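Local structure of T cell receptor gamma chain (Monodelphis domestica, 7L15) at residues B[92-97]-B[110-115]. The protein forms one chain of a marsupial gamma-mu T cell receptor, pairing with the mu chain and probably contributing its V domain to antigen recognition. Sequence-based numbering, arbitrary orientation.
Sequences SGVYHC and GTRLIV
Tyr95 and Leu113 meet on the core side of two antiparallel strands that illustrate how one hairpin can serve both an interior and an interface. CE1 of the tyrosine lies 3.7 Å from CB of Leu113, and CD2 of the leucine lies 3.7 Å from the tyrosine OH, the two side chains crossing at a slant. Tyr95 CG stands beside its own backbone N (chi1 -68°), which swings the ring along the strand toward Leu113; its hydroxyl is held by Asp91 O. Leu23 and Ile13 help close this buried face, while Thr111 OG1 bonds to Pro10 O.

Between the two faces, paired backbone bonds join Gly93 with Leu113 and Tyr95 with Thr111; the N-H...O angle of Tyr95 N to Thr111 O is 177°. The ladder is extended by Ser92, whose OG accepts Val115 N at 3.0 Å and also bonds to Val89 O.

The Val94–Arg112 part of the other face is looser and more open to solvent. Arg112, exposed and bent at chi3 (-78°), lays one guanidinium face over Val94 CG2, 3.5 Å from NH2. His96, by contrast, is buried: Gly110 CA packs 3.5 Å from its ND1, which is hydrogen-bonded to Gly108 O, and 4.0 Å from Val94 CG1. His96 also meets Trp53 of the mu chain edge-to-face.

With Cys97 disulfide-bonded to Cys25, this is the F–G hairpin of an immunoglobulin V domain, with one face in the sandwich core and the other contributing to the chain interface.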
ATOM      1  N   SER B  92      11.010 -13.811   5.544  1.00 33.43           N
ATOM      2  CA  SER B  92      10.635 -12.497   5.039  1.00 37.19           C
ATOM      3  C   SER B  92       9.180 -12.484   4.586  1.00 44.67           C
ATOM      4  O   SER B  92       8.688 -13.446   3.991  1.00 55.04           O
ATOM      5  CB  SER B  92      11.539 -12.102   3.857  1.00 33.38           C
ATOM      6  OG  SER B  92      12.893 -12.208   4.229  1.00 46.64           O
ATOM      7  N   GLY B  93       8.503 -11.376   4.847  1.00 45.87           N
ATOM      8  CA  GLY B  93       7.145 -11.168   4.387  1.00 36.43           C
ATOM      9  C   GLY B  93       6.501 -10.082   5.231  1.00 44.44           C
ATOM     10  O   GLY B  93       7.155  -9.451   6.060  1.00 46.62           O
ATOM     11  N   VAL B  94       5.208  -9.874   5.005  1.00 40.14           N
ATOM     12  CA  VAL B  94       4.461  -8.870   5.756  1.00 39.38           C
ATOM     13  C   VAL B  94       3.657  -9.551   6.854  1.00 39.63           C
ATOM     14  O   VAL B  94       2.890 -10.492   6.592  1.00 41.18           O
ATOM     15  CB  VAL B  94       3.555  -8.039   4.835  1.00 43.76           C
ATOM     16  CG1 VAL B  94       2.918  -6.876   5.614  1.00 37.97           C
ATOM     17  CG2 VAL B  94       4.358  -7.516   3.663  1.00 44.28           C
ATOM     18  N   TYR B  95       3.829  -9.070   8.083  1.00 43.82           N
ATOM     19  CA  TYR B  95       3.182  -9.624   9.263  1.00 40.44           C
ATOM     20  C   TYR B  95       2.117  -8.650   9.750  1.00 49.50           C
ATOM     21  O   TYR B  95       2.422  -7.495  10.075  1.00 45.39           O
ATOM     22  CB  TYR B  95       4.208  -9.890  10.361  1.00 39.58           C
ATOM     23  CG  TYR B  95       5.176 -11.004  10.043  1.00 41.72           C
ATOM     24  CD1 TYR B  95       6.077 -10.888   8.996  1.00 37.81           C
ATOM     25  CD2 TYR B  95       5.196 -12.177  10.800  1.00 39.31           C
ATOM     26  CE1 TYR B  95       6.962 -11.895   8.697  1.00 41.70           C
ATOM     27  CE2 TYR B  95       6.080 -13.203  10.493  1.00 40.46           C
ATOM     28  CZ  TYR B  95       6.959 -13.050   9.432  1.00 44.80           C
ATOM     29  OH  TYR B  95       7.867 -14.038   9.096  1.00 48.24           O
ATOM     30  N   HIS B  96       0.876  -9.114   9.803  1.00 41.88           N
ATOM     31  CA  HIS B  96      -0.259  -8.304  10.217  1.00 35.05           C
ATOM     32  C   HIS B  96      -0.801  -8.841  11.529  1.00 45.77           C
ATOM     33  O   HIS B  96      -1.036 -10.046  11.658  1.00 47.96           O
ATOM     34  CB  HIS B  96      -1.382  -8.347   9.183  1.00 37.31           C
ATOM     35  CG  HIS B  96      -0.998  -7.848   7.824  1.00 42.27           C
ATOM     36  ND1 HIS B  96      -1.241  -6.559   7.415  1.00 42.32           N
ATOM     37  CD2 HIS B  96      -0.437  -8.478   6.766  1.00 40.17           C
ATOM     38  CE1 HIS B  96      -0.829  -6.408   6.170  1.00 40.68           C
ATOM     39  NE2 HIS B  96      -0.324  -7.556   5.757  1.00 46.67           N
ATOM     40  N   CYS B  97      -1.032  -7.957  12.486  1.00 51.18           N
ATOM     41  CA  CYS B  97      -1.880  -8.344  13.599  1.00 53.68           C
ATOM     42  C   CYS B  97      -3.337  -8.097  13.232  1.00 48.42           C
ATOM     43  O   CYS B  97      -3.648  -7.279  12.371  1.00 50.48           O
ATOM     44  CB  CYS B  97      -1.517  -7.587  14.876  1.00 63.34           C
ATOM     45  SG  CYS B  97      -1.607  -5.803  14.773  1.00 64.62           S
ATOM     46  N   GLY B 110       0.383  -3.842   8.932  1.00 53.04           N
ATOM     47  CA  GLY B 110       1.472  -4.756   8.669  1.00 47.31           C
ATOM     48  C   GLY B 110       2.863  -4.168   8.815  1.00 52.86           C
ATOM     49  O   GLY B 110       3.089  -3.004   8.481  1.00 52.65           O
ATOM     50  N   THR B 111       3.798  -4.963   9.328  1.00 46.36           N
ATOM     51  CA  THR B 111       5.208  -4.621   9.316  1.00 49.68           C
ATOM     52  C   THR B 111       5.944  -5.605   8.416  1.00 48.16           C
ATOM     53  O   THR B 111       5.691  -6.814   8.466  1.00 45.00           O
ATOM     54  CB  THR B 111       5.793  -4.648  10.728  1.00 43.84           C
ATOM     55  OG1 THR B 111       5.175  -3.629  11.525  1.00 54.39           O
ATOM     56  CG2 THR B 111       7.273  -4.363  10.693  1.00 44.51           C
ATOM     57  N   ARG B 112       6.845  -5.102   7.582  1.00 44.79           N
ATOM     58  CA  ARG B 112       7.569  -5.979   6.672  1.00 37.51           C
ATOM     59  C   ARG B 112       8.861  -6.452   7.328  1.00 41.51           C
ATOM     60  O   ARG B 112       9.739  -5.648   7.665  1.00 47.39           O
ATOM     61  CB  ARG B 112       7.864  -5.307   5.333  1.00 41.29           C
ATOM     62  CG  ARG B 112       8.650  -6.235   4.382  1.00 45.68           C
ATOM     63  CD  ARG B 112       8.878  -5.631   2.988  1.00 40.19           C
ATOM     64  NE  ARG B 112       7.688  -5.718   2.151  1.00 57.81           N
ATOM     65  CZ  ARG B 112       7.313  -6.816   1.494  1.00 62.52           C
ATOM     66  NH1 ARG B 112       8.036  -7.930   1.589  1.00 62.50           N
ATOM     67  NH2 ARG B 112       6.210  -6.804   0.750  1.00 46.68           N
ATOM     68  N   LEU B 113       8.971  -7.761   7.501  1.00 37.53           N
ATOM     69  CA  LEU B 113      10.185  -8.388   7.985  1.00 46.23           C
ATOM     70  C   LEU B 113      11.060  -8.722   6.783  1.00 42.16           C
ATOM     71  O   LEU B 113      10.620  -9.406   5.855  1.00 39.76           O
ATOM     72  CB  LEU B 113       9.837  -9.639   8.791  1.00 42.23           C
ATOM     73  CG  LEU B 113      10.999 -10.416   9.370  1.00 49.88           C
ATOM     74  CD1 LEU B 113      11.760  -9.516  10.337  1.00 51.86           C
ATOM     75  CD2 LEU B 113      10.491 -11.684  10.068  1.00 51.92           C
ATOM     76  N   ILE B 114      12.287  -8.228   6.785  1.00 43.05           N
ATOM     77  CA  ILE B 114      13.226  -8.490   5.707  1.00 40.82           C
ATOM     78  C   ILE B 114      14.420  -9.204   6.305  1.00 44.18           C
ATOM     79  O   ILE B 114      15.131  -8.637   7.141  1.00 53.26           O
ATOM     80  CB  ILE B 114      13.662  -7.201   5.000  1.00 42.11           C
ATOM     81  CG1 ILE B 114      12.443  -6.442   4.483  1.00 46.27           C
ATOM     82  CG2 ILE B 114      14.675  -7.524   3.891  1.00 47.63           C
ATOM     83  CD1 ILE B 114      12.756  -5.033   4.031  1.00 45.97           C
ATOM     84  N   VAL B 115      14.636 -10.445   5.891  1.00 38.37           N
ATOM     85  CA  VAL B 115      15.788 -11.214   6.325  1.00 45.37           C
ATOM     86  C   VAL B 115      16.677 -11.405   5.111  1.00 44.05           C
ATOM     87  O   VAL B 115      16.225 -11.900   4.072  1.00 45.47           O
ATOM     88  CB  VAL B 115      15.379 -12.559   6.943  1.00 36.09           C
ATOM     89  CG1 VAL B 115      16.580 -13.207   7.667  1.00 35.35           C
ATOM     90  CG2 VAL B 115      14.222 -12.336   7.904  1.00 39.84           C
TER